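Local coordinates for coproheme decarboxylase (Thermus thermophilus, PDB 1VDH), which catalyses the hydrogen peroxide-dependent decarboxylation of Fe-coproporphyrin III to heme b, the last step of coproporphyrin-dependent heme biosynthesis, at residues A[51-65]-A[72-84]. Numbering follows the deposited sequence.
Sequences WRELEEAGQGSYGIY and ADLLFLNLRPGLD
S61 pairs with L79, G63 with L77 and Y65 with L75, three hydrogen-bonded pairs of an antiparallel beta hairpin that belongs to the dimeric alpha-beta barrel fold of the chlorite dismutase family. Each pair is closed by two backbone bonds; the straightest runs from L77 N to G63 O (2.9 Å, 164°). Between them lie the non-hydrogen-bonded pairs Y62–N78 and I64–F76. The polypeptide enters the hairpin from helix 34-56, which ends in a Schellman motif at G58 and lays its last turns across the face bearing N78 and F76.

On that face the polar contacts centre on R80. With CG beside the backbone N (chi1 -59°) and a bend at chi2, its guanidinium turns back to the helix, where NH2 sits over one face of the W51 indole, 3.1 Å from CD1. R80 CZ makes an off-centre cation-pi contact with the five-membered ring, 4.8 Å from its centroid. L54 CD2 lies over the rim of one face of the R80 guanidinium, 3.4 Å above the plane. The amide of N78 stands almost perpendicular to the indole, ND2 over one face near its rim, 3.6 Å from W51 CZ3, while its OD1 receives weak bonds from both R80 NH1 and NH2.

Apolar packing continues along both faces. I64 CG1 meets F76 CD2 at 3.9 Å, and L93 of helix 83-95 also touches the F76 side chain. On the face away from the helix, Y65 and L75 run side by side, CD2 to CD2 3.6 Å, as F21 of neighbouring strand 10-24 packs on L75.

Where helix and strand join, E55 OE2 accepts from S61 OG and Y62 N and forms a salt bridge with K138. L79 O is gripped twice, by S61 N from the partner strand and by NH1 of R80, its own neighbour along the strand (3.0 Å), the two donors arriving from opposite faces of the carbonyl plane.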
ATOM      1  N   TRP A  51      -5.025  29.259  20.095  1.00 12.73           N
ATOM      2  CA  TRP A  51      -3.659  28.891  19.725  1.00 12.15           C
ATOM      3  C   TRP A  51      -2.800  30.159  19.657  1.00 13.68           C
ATOM      4  O   TRP A  51      -1.653  30.173  20.101  1.00 14.00           O
ATOM      5  CB  TRP A  51      -3.656  28.177  18.364  1.00 11.35           C
ATOM      6  CG  TRP A  51      -4.448  26.891  18.327  1.00 10.21           C
ATOM      7  CD1 TRP A  51      -4.969  26.208  19.396  1.00 11.50           C
ATOM      8  CD2 TRP A  51      -4.780  26.123  17.163  1.00 10.45           C
ATOM      9  NE1 TRP A  51      -5.597  25.063  18.966  1.00  9.32           N
ATOM     10  CE2 TRP A  51      -5.496  24.986  17.601  1.00 10.82           C
ATOM     11  CE3 TRP A  51      -4.541  26.285  15.790  1.00 10.66           C
ATOM     12  CZ2 TRP A  51      -5.976  24.014  16.714  1.00 11.50           C
ATOM     13  CZ3 TRP A  51      -5.019  25.316  14.907  1.00  9.84           C
ATOM     14  CH2 TRP A  51      -5.728  24.196  15.375  1.00 10.73           C
ATOM     15  N   ARG A  52      -3.389  31.229  19.132  1.00 15.71           N
ATOM     16  CA  ARG A  52      -2.716  32.517  19.005  1.00 18.72           C
ATOM     17  C   ARG A  52      -2.318  33.055  20.385  1.00 18.51           C
ATOM     18  O   ARG A  52      -1.168  33.425  20.605  1.00 17.97           O
ATOM     19  CB  ARG A  52      -3.644  33.509  18.301  1.00 21.30           C
ATOM     20  CG  ARG A  52      -2.983  34.801  17.858  1.00 26.33           C
ATOM     21  CD  ARG A  52      -4.010  35.836  17.390  1.00 30.64           C
ATOM     22  NE  ARG A  52      -5.006  35.288  16.468  1.00 34.11           N
ATOM     23  CZ  ARG A  52      -4.752  34.876  15.228  1.00 35.56           C
ATOM     24  NH1 ARG A  52      -3.521  34.945  14.736  1.00 36.80           N
ATOM     25  NH2 ARG A  52      -5.736  34.401  14.474  1.00 35.63           N
ATOM     26  N   GLU A  53      -3.270  33.060  21.317  1.00 19.06           N
ATOM     27  CA  GLU A  53      -3.027  33.548  22.674  1.00 19.70           C
ATOM     28  C   GLU A  53      -1.954  32.724  23.379  1.00 18.56           C
ATOM     29  O   GLU A  53      -1.107  33.257  24.094  1.00 17.68           O
ATOM     30  CB  GLU A  53      -4.330  33.540  23.479  1.00 23.29           C
ATOM     31  CG  GLU A  53      -5.383  34.501  22.926  1.00 28.55           C
ATOM     32  CD  GLU A  53      -6.734  34.402  23.629  1.00 33.09           C
ATOM     33  OE1 GLU A  53      -7.566  35.315  23.428  1.00 34.43           O
ATOM     34  OE2 GLU A  53      -6.974  33.417  24.367  1.00 35.14           O
ATOM     35  N   LEU A  54      -1.984  31.420  23.141  1.00 17.21           N
ATOM     36  CA  LEU A  54      -1.022  30.488  23.717  1.00 16.17           C
ATOM     37  C   LEU A  54       0.383  30.791  23.155  1.00 15.85           C
ATOM     38  O   LEU A  54       1.389  30.754  23.873  1.00 13.83           O
ATOM     39  CB  LEU A  54      -1.496  29.074  23.377  1.00 19.84           C
ATOM     40  CG  LEU A  54      -0.788  27.779  23.735  1.00 23.59           C
ATOM     41  CD1 LEU A  54      -1.828  26.669  23.832  1.00 25.34           C
ATOM     42  CD2 LEU A  54       0.238  27.454  22.669  1.00 25.25           C
ATOM     43  N   GLU A  55       0.434  31.141  21.874  1.00 13.64           N
ATOM     44  CA  GLU A  55       1.694  31.471  21.216  1.00 12.64           C
ATOM     45  C   GLU A  55       2.225  32.792  21.780  1.00 13.29           C
ATOM     46  O   GLU A  55       3.416  32.924  22.053  1.00 13.08           O
ATOM     47  CB  GLU A  55       1.484  31.580  19.706  1.00 12.03           C
ATOM     48  CG  GLU A  55       2.750  31.841  18.910  1.00 13.39           C
ATOM     49  CD  GLU A  55       2.484  31.878  17.425  1.00 15.79           C
ATOM     50  OE1 GLU A  55       1.923  32.884  16.945  1.00 18.12           O
ATOM     51  OE2 GLU A  55       2.821  30.898  16.734  1.00 16.68           O
ATOM     52  N   GLU A  56       1.329  33.757  21.973  1.00 14.04           N
ATOM     53  CA  GLU A  56       1.715  35.052  22.528  1.00 16.75           C
ATOM     54  C   GLU A  56       2.245  34.884  23.956  1.00 16.73           C
ATOM     55  O   GLU A  56       3.123  35.627  24.392  1.00 18.45           O
ATOM     56  CB  GLU A  56       0.527  36.017  22.507  1.00 18.13           C
ATOM     57  CG  GLU A  56       0.048  36.359  21.097  1.00 22.03           C
ATOM     58  CD  GLU A  56      -1.177  37.268  21.070  1.00 24.47           C
ATOM     59  OE1 GLU A  56      -1.512  37.776  19.979  1.00 22.68           O
ATOM     60  OE2 GLU A  56      -1.806  37.477  22.133  1.00 26.46           O
ATOM     61  N   ALA A  57       1.733  33.878  24.662  1.00 16.79           N
ATOM     62  CA  ALA A  57       2.156  33.595  26.033  1.00 17.70           C
ATOM     63  C   ALA A  57       3.436  32.757  26.088  1.00 17.26           C
ATOM     64  O   ALA A  57       3.954  32.477  27.173  1.00 18.62           O
ATOM     65  CB  ALA A  57       1.033  32.891  26.792  1.00 18.26           C
ATOM     66  N   GLY A  58       3.945  32.362  24.922  1.00 16.68           N
ATOM     67  CA  GLY A  58       5.157  31.557  24.862  1.00 14.35           C
ATOM     68  C   GLY A  58       4.944  30.095  25.228  1.00 14.07           C
ATOM     69  O   GLY A  58       5.900  29.386  25.545  1.00 14.32           O
ATOM     70  N   GLN A  59       3.693  29.645  25.167  1.00 14.30           N
ATOM     71  CA  GLN A  59       3.327  28.268  25.503  1.00 14.87           C
ATOM     72  C   GLN A  59       3.177  27.359  24.283  1.00 14.54           C
ATOM     73  O   GLN A  59       2.528  26.310  24.362  1.00 13.98           O
ATOM     74  CB  GLN A  59       2.013  28.251  26.297  1.00 19.05           C
ATOM     75  CG  GLN A  59       2.027  29.088  27.564  1.00 23.35           C
ATOM     76  CD  GLN A  59       3.145  28.698  28.506  1.00 28.07           C
ATOM     77  OE1 GLN A  59       3.463  27.517  28.664  1.00 30.28           O
ATOM     78  NE2 GLN A  59       3.756  29.695  29.135  1.00 32.11           N
ATOM     79  N   GLY A  60       3.742  27.778  23.155  1.00 12.70           N
ATOM     80  CA  GLY A  60       3.657  26.984  21.942  1.00 12.67           C
ATOM     81  C   GLY A  60       3.654  27.852  20.700  1.00 12.00           C
ATOM     82  O   GLY A  60       3.910  29.056  20.772  1.00 11.18           O
ATOM     83  N   SER A  61       3.356  27.243  19.557  1.00  9.90           N
ATOM     84  CA  SER A  61       3.310  27.968  18.292  1.00  8.95           C
ATOM     85  C   SER A  61       2.440  27.188  17.309  1.00  9.26           C
ATOM     86  O   SER A  61       2.164  26.003  17.524  1.00  9.03           O
ATOM     87  CB  SER A  61       4.732  28.143  17.737  1.00  9.52           C
ATOM     88  OG  SER A  61       4.751  29.030  16.630  1.00  9.61           O
ATOM     89  N   TYR A  62       1.983  27.854  16.251  1.00  8.57           N
ATOM     90  CA  TYR A  62       1.147  27.191  15.254  1.00  8.50           C
ATOM     91  C   TYR A  62       1.232  27.842  13.875  1.00  9.39           C
ATOM     92  O   TYR A  62       1.749  28.950  13.717  1.00 10.48           O
ATOM     93  CB  TYR A  62      -0.323  27.189  15.692  1.00  8.81           C
ATOM     94  CG  TYR A  62      -1.050  28.476  15.348  1.00 12.16           C
ATOM     95  CD1 TYR A  62      -1.908  28.541  14.248  1.00 12.17           C
ATOM     96  CD2 TYR A  62      -0.833  29.642  16.083  1.00 10.56           C
ATOM     97  CE1 TYR A  62      -2.527  29.733  13.886  1.00 13.21           C
ATOM     98  CE2 TYR A  62      -1.450  30.843  15.725  1.00 13.28           C
ATOM     99  CZ  TYR A  62      -2.293  30.879  14.627  1.00 13.67           C
ATOM    100  OH  TYR A  62      -2.908  32.057  14.263  1.00 17.64           O
ATOM    101  N   GLY A  63       0.650  27.156  12.900  1.00  9.10           N
ATOM    102  CA  GLY A  63       0.604  27.640  11.538  1.00  8.53           C
ATOM    103  C   GLY A  63      -0.432  26.846  10.772  1.00  7.85           C
ATOM    104  O   GLY A  63      -0.625  25.655  11.038  1.00  7.20           O
ATOM    105  N   ILE A  64      -1.157  27.513   9.878  1.00  7.56           N
ATOM    106  CA  ILE A  64      -2.165  26.840   9.054  1.00  8.62           C
ATOM    107  C   ILE A  64      -1.772  27.077   7.601  1.00  9.46           C
ATOM    108  O   ILE A  64      -1.507  28.215   7.202  1.00  9.93           O
ATOM    109  CB  ILE A  64      -3.592  27.357   9.334  1.00  9.07           C
ATOM    110  CG1 ILE A  64      -3.985  27.033  10.783  1.00  9.88           C
ATOM    111  CG2 ILE A  64      -4.587  26.715   8.363  1.00  9.01           C
ATOM    112  CD1 ILE A  64      -5.376  27.509  11.184  1.00 11.13           C
ATOM    113  N   TYR A  65      -1.745  26.005   6.813  1.00  8.21           N
ATOM    114  CA  TYR A  65      -1.317  26.101   5.420  1.00  7.28           C
ATOM    115  C   TYR A  65      -2.241  25.500   4.377  1.00  7.52           C
ATOM    116  O   TYR A  65      -2.982  24.558   4.654  1.00  7.46           O
ATOM    117  CB  TYR A  65       0.042  25.416   5.260  1.00  5.86           C
ATOM    118  CG  TYR A  65       1.081  25.836   6.264  1.00  4.96           C
ATOM    119  CD1 TYR A  65       2.061  26.768   5.928  1.00  7.12           C
ATOM    120  CD2 TYR A  65       1.098  25.292   7.547  1.00  6.05           C
ATOM    121  CE1 TYR A  65       3.033  27.149   6.840  1.00  6.62           C
ATOM    122  CE2 TYR A  65       2.066  25.667   8.469  1.00  8.28           C
ATOM    123  CZ  TYR A  65       3.031  26.595   8.105  1.00  7.38           C
ATOM    124  OH  TYR A  65       4.000  26.962   9.003  1.00  8.14           O
ATOM    125  N   ALA A  72      -3.199  16.367   0.695  1.00  5.53           N
ATOM    126  CA  ALA A  72      -3.816  17.153   1.766  1.00  5.46           C
ATOM    127  C   ALA A  72      -4.169  18.523   1.209  1.00  4.88           C
ATOM    128  O   ALA A  72      -3.576  18.952   0.231  1.00  5.84           O
ATOM    129  CB  ALA A  72      -2.853  17.311   2.940  1.00  4.27           C
ATOM    130  N   ASP A  73      -5.111  19.210   1.851  1.00  5.05           N
ATOM    131  CA  ASP A  73      -5.528  20.551   1.433  1.00  5.51           C
ATOM    132  C   ASP A  73      -5.155  21.579   2.497  1.00  6.57           C
ATOM    133  O   ASP A  73      -4.799  22.707   2.182  1.00  4.54           O
ATOM    134  CB  ASP A  73      -7.038  20.596   1.195  1.00  5.54           C
ATOM    135  CG  ASP A  73      -7.465  19.746   0.026  1.00  6.85           C
ATOM    136  OD1 ASP A  73      -8.587  19.198   0.062  1.00  4.87           O
ATOM    137  OD2 ASP A  73      -6.681  19.635  -0.938  1.00  3.83           O
ATOM    138  N   LEU A  74      -5.258  21.183   3.761  1.00  7.51           N
ATOM    139  CA  LEU A  74      -4.918  22.068   4.864  1.00  6.65           C
ATOM    140  C   LEU A  74      -4.024  21.361   5.871  1.00  8.38           C
ATOM    141  O   LEU A  74      -4.230  20.188   6.192  1.00  8.81           O
ATOM    142  CB  LEU A  74      -6.188  22.571   5.569  1.00  8.65           C
ATOM    143  CG  LEU A  74      -7.103  23.571   4.847  1.00  8.17           C
ATOM    144  CD1 LEU A  74      -8.441  23.683   5.586  1.00  9.91           C
ATOM    145  CD2 LEU A  74      -6.431  24.936   4.756  1.00  9.23           C
ATOM    146  N   LEU A  75      -2.989  22.065   6.309  1.00  7.51           N
ATOM    147  CA  LEU A  75      -2.078  21.548   7.318  1.00  7.47           C
ATOM    148  C   LEU A  75      -2.257  22.403   8.561  1.00  8.38           C
ATOM    149  O   LEU A  75      -2.166  23.631   8.490  1.00  6.39           O
ATOM    150  CB  LEU A  75      -0.614  21.658   6.873  1.00  7.37           C
ATOM    151  CG  LEU A  75       0.413  21.576   8.019  1.00  7.20           C
ATOM    152  CD1 LEU A  75       0.313  20.224   8.738  1.00  7.59           C
ATOM    153  CD2 LEU A  75       1.829  21.796   7.493  1.00  6.56           C
ATOM    154  N   PHE A  76      -2.548  21.751   9.682  1.00  7.23           N
ATOM    155  CA  PHE A  76      -2.684  22.437  10.958  1.00  6.79           C
ATOM    156  C   PHE A  76      -1.462  21.998  11.750  1.00  7.35           C
ATOM    157  O   PHE A  76      -1.378  20.855  12.204  1.00  8.03           O
ATOM    158  CB  PHE A  76      -3.973  22.023  11.674  1.00  6.55           C
ATOM    159  CG  PHE A  76      -5.219  22.392  10.929  1.00  6.73           C
ATOM    160  CD1 PHE A  76      -5.755  21.531   9.975  1.00  7.48           C
ATOM    161  CD2 PHE A  76      -5.855  23.605  11.170  1.00  7.82           C
ATOM    162  CE1 PHE A  76      -6.911  21.874   9.270  1.00  6.49           C
ATOM    163  CE2 PHE A  76      -7.011  23.959  10.473  1.00  6.69           C
ATOM    164  CZ  PHE A  76      -7.541  23.091   9.519  1.00  8.13           C
ATOM    165  N   LEU A  77      -0.482  22.892  11.840  1.00  7.95           N
ATOM    166  CA  LEU A  77       0.760  22.616  12.547  1.00  7.87           C
ATOM    167  C   LEU A  77       0.725  23.250  13.928  1.00  8.09           C
ATOM    168  O   LEU A  77       0.454  24.445  14.061  1.00  7.66           O
ATOM    169  CB  LEU A  77       1.954  23.162  11.750  1.00  5.80           C
ATOM    170  CG  LEU A  77       3.345  23.080  12.402  1.00  8.09           C
ATOM    171  CD1 LEU A  77       3.707  21.633  12.713  1.00  6.01           C
ATOM    172  CD2 LEU A  77       4.394  23.700  11.479  1.00  6.83           C
ATOM    173  N   ASN A  78       1.009  22.446  14.948  1.00  7.87           N
ATOM    174  CA  ASN A  78       1.017  22.923  16.326  1.00  8.66           C
ATOM    175  C   ASN A  78       2.191  22.379  17.116  1.00  9.06           C
ATOM    176  O   ASN A  78       2.587  21.223  16.948  1.00  8.85           O
ATOM    177  CB  ASN A  78      -0.286  22.542  17.043  1.00  7.21           C
ATOM    178  CG  ASN A  78      -1.397  23.538  16.801  1.00  9.36           C
ATOM    179  OD1 ASN A  78      -1.414  24.617  17.396  1.00  9.48           O
ATOM    180  ND2 ASN A  78      -2.343  23.178  15.941  1.00  7.40           N
ATOM    181  N   LEU A  79       2.773  23.240  17.946  1.00  8.26           N
ATOM    182  CA  LEU A  79       3.892  22.869  18.806  1.00  8.14           C
ATOM    183  C   LEU A  79       3.496  23.249  20.231  1.00  9.74           C
ATOM    184  O   LEU A  79       2.929  24.319  20.449  1.00  8.94           O
ATOM    185  CB  LEU A  79       5.179  23.599  18.402  1.00  7.70           C
ATOM    186  CG  LEU A  79       5.885  23.129  17.125  1.00  9.27           C
ATOM    187  CD1 LEU A  79       5.247  23.768  15.902  1.00  9.53           C
ATOM    188  CD2 LEU A  79       7.370  23.483  17.189  1.00  9.22           C
ATOM    189  N   ARG A  80       3.753  22.354  21.183  1.00  9.91           N
ATOM    190  CA  ARG A  80       3.398  22.582  22.589  1.00 10.93           C
ATOM    191  C   ARG A  80       4.455  21.948  23.495  1.00 12.13           C
ATOM    192  O   ARG A  80       5.260  21.134  23.039  1.00 12.06           O
ATOM    193  CB  ARG A  80       2.037  21.943  22.904  1.00  9.24           C
ATOM    194  CG  ARG A  80       0.847  22.440  22.085  1.00  9.65           C
ATOM    195  CD  ARG A  80       0.435  23.865  22.442  1.00  9.18           C
ATOM    196  NE  ARG A  80      -0.849  24.200  21.828  1.00  7.69           N
ATOM    197  CZ  ARG A  80      -1.006  24.666  20.592  1.00  8.94           C
ATOM    198  NH1 ARG A  80       0.049  24.886  19.811  1.00  9.24           N
ATOM    199  NH2 ARG A  80      -2.228  24.833  20.104  1.00  8.42           N
ATOM    200  N   PRO A  81       4.469  22.316  24.792  1.00 13.00           N
ATOM    201  CA  PRO A  81       5.431  21.780  25.767  1.00 13.63           C
ATOM    202  C   PRO A  81       5.247  20.288  26.086  1.00 14.55           C
ATOM    203  O   PRO A  81       6.068  19.702  26.792  1.00 18.65           O
ATOM    204  CB  PRO A  81       5.175  22.639  27.012  1.00 14.25           C
ATOM    205  CG  PRO A  81       4.625  23.909  26.464  1.00 13.98           C
ATOM    206  CD  PRO A  81       3.690  23.415  25.392  1.00 13.78           C
ATOM    207  N   GLY A  82       4.182  19.680  25.565  1.00 13.11           N
ATOM    208  CA  GLY A  82       3.935  18.265  25.816  1.00 10.81           C
ATOM    209  C   GLY A  82       2.892  17.663  24.888  1.00  9.55           C
ATOM    210  O   GLY A  82       2.348  18.363  24.030  1.00  9.35           O
ATOM    211  N   LEU A  83       2.595  16.377  25.067  1.00  8.81           N
ATOM    212  CA  LEU A  83       1.605  15.694  24.231  1.00  9.22           C
ATOM    213  C   LEU A  83       0.166  16.092  24.552  1.00  9.91           C
ATOM    214  O   LEU A  83      -0.652  16.262  23.648  1.00  8.70           O
ATOM    215  CB  LEU A  83       1.755  14.171  24.347  1.00 10.26           C
ATOM    216  CG  LEU A  83       0.727  13.298  23.613  1.00  9.90           C
ATOM    217  CD1 LEU A  83       0.722  13.591  22.116  1.00  9.40           C
ATOM    218  CD2 LEU A  83       1.028  11.821  23.869  1.00 10.12           C
ATOM    219  N   ASP A  84      -0.133  16.263  25.838  1.00 10.92           N
ATOM    220  CA  ASP A  84      -1.483  16.620  26.264  1.00 12.91           C
ATOM    221  C   ASP A  84      -2.082  17.829  25.551  1.00 11.90           C
ATOM    222  O   ASP A  84      -3.211  17.756  25.067  1.00 12.01           O
ATOM    223  CB  ASP A  84      -1.548  16.771  27.788  1.00 14.66           C
ATOM    224  CG  ASP A  84      -1.363  15.446  28.510  1.00 16.29           C
ATOM    225  OD1 ASP A  84      -0.954  14.451  27.867  1.00 14.88           O
ATOM    226  OD2 ASP A  84      -1.637  15.396  29.724  1.00 16.85           O
TER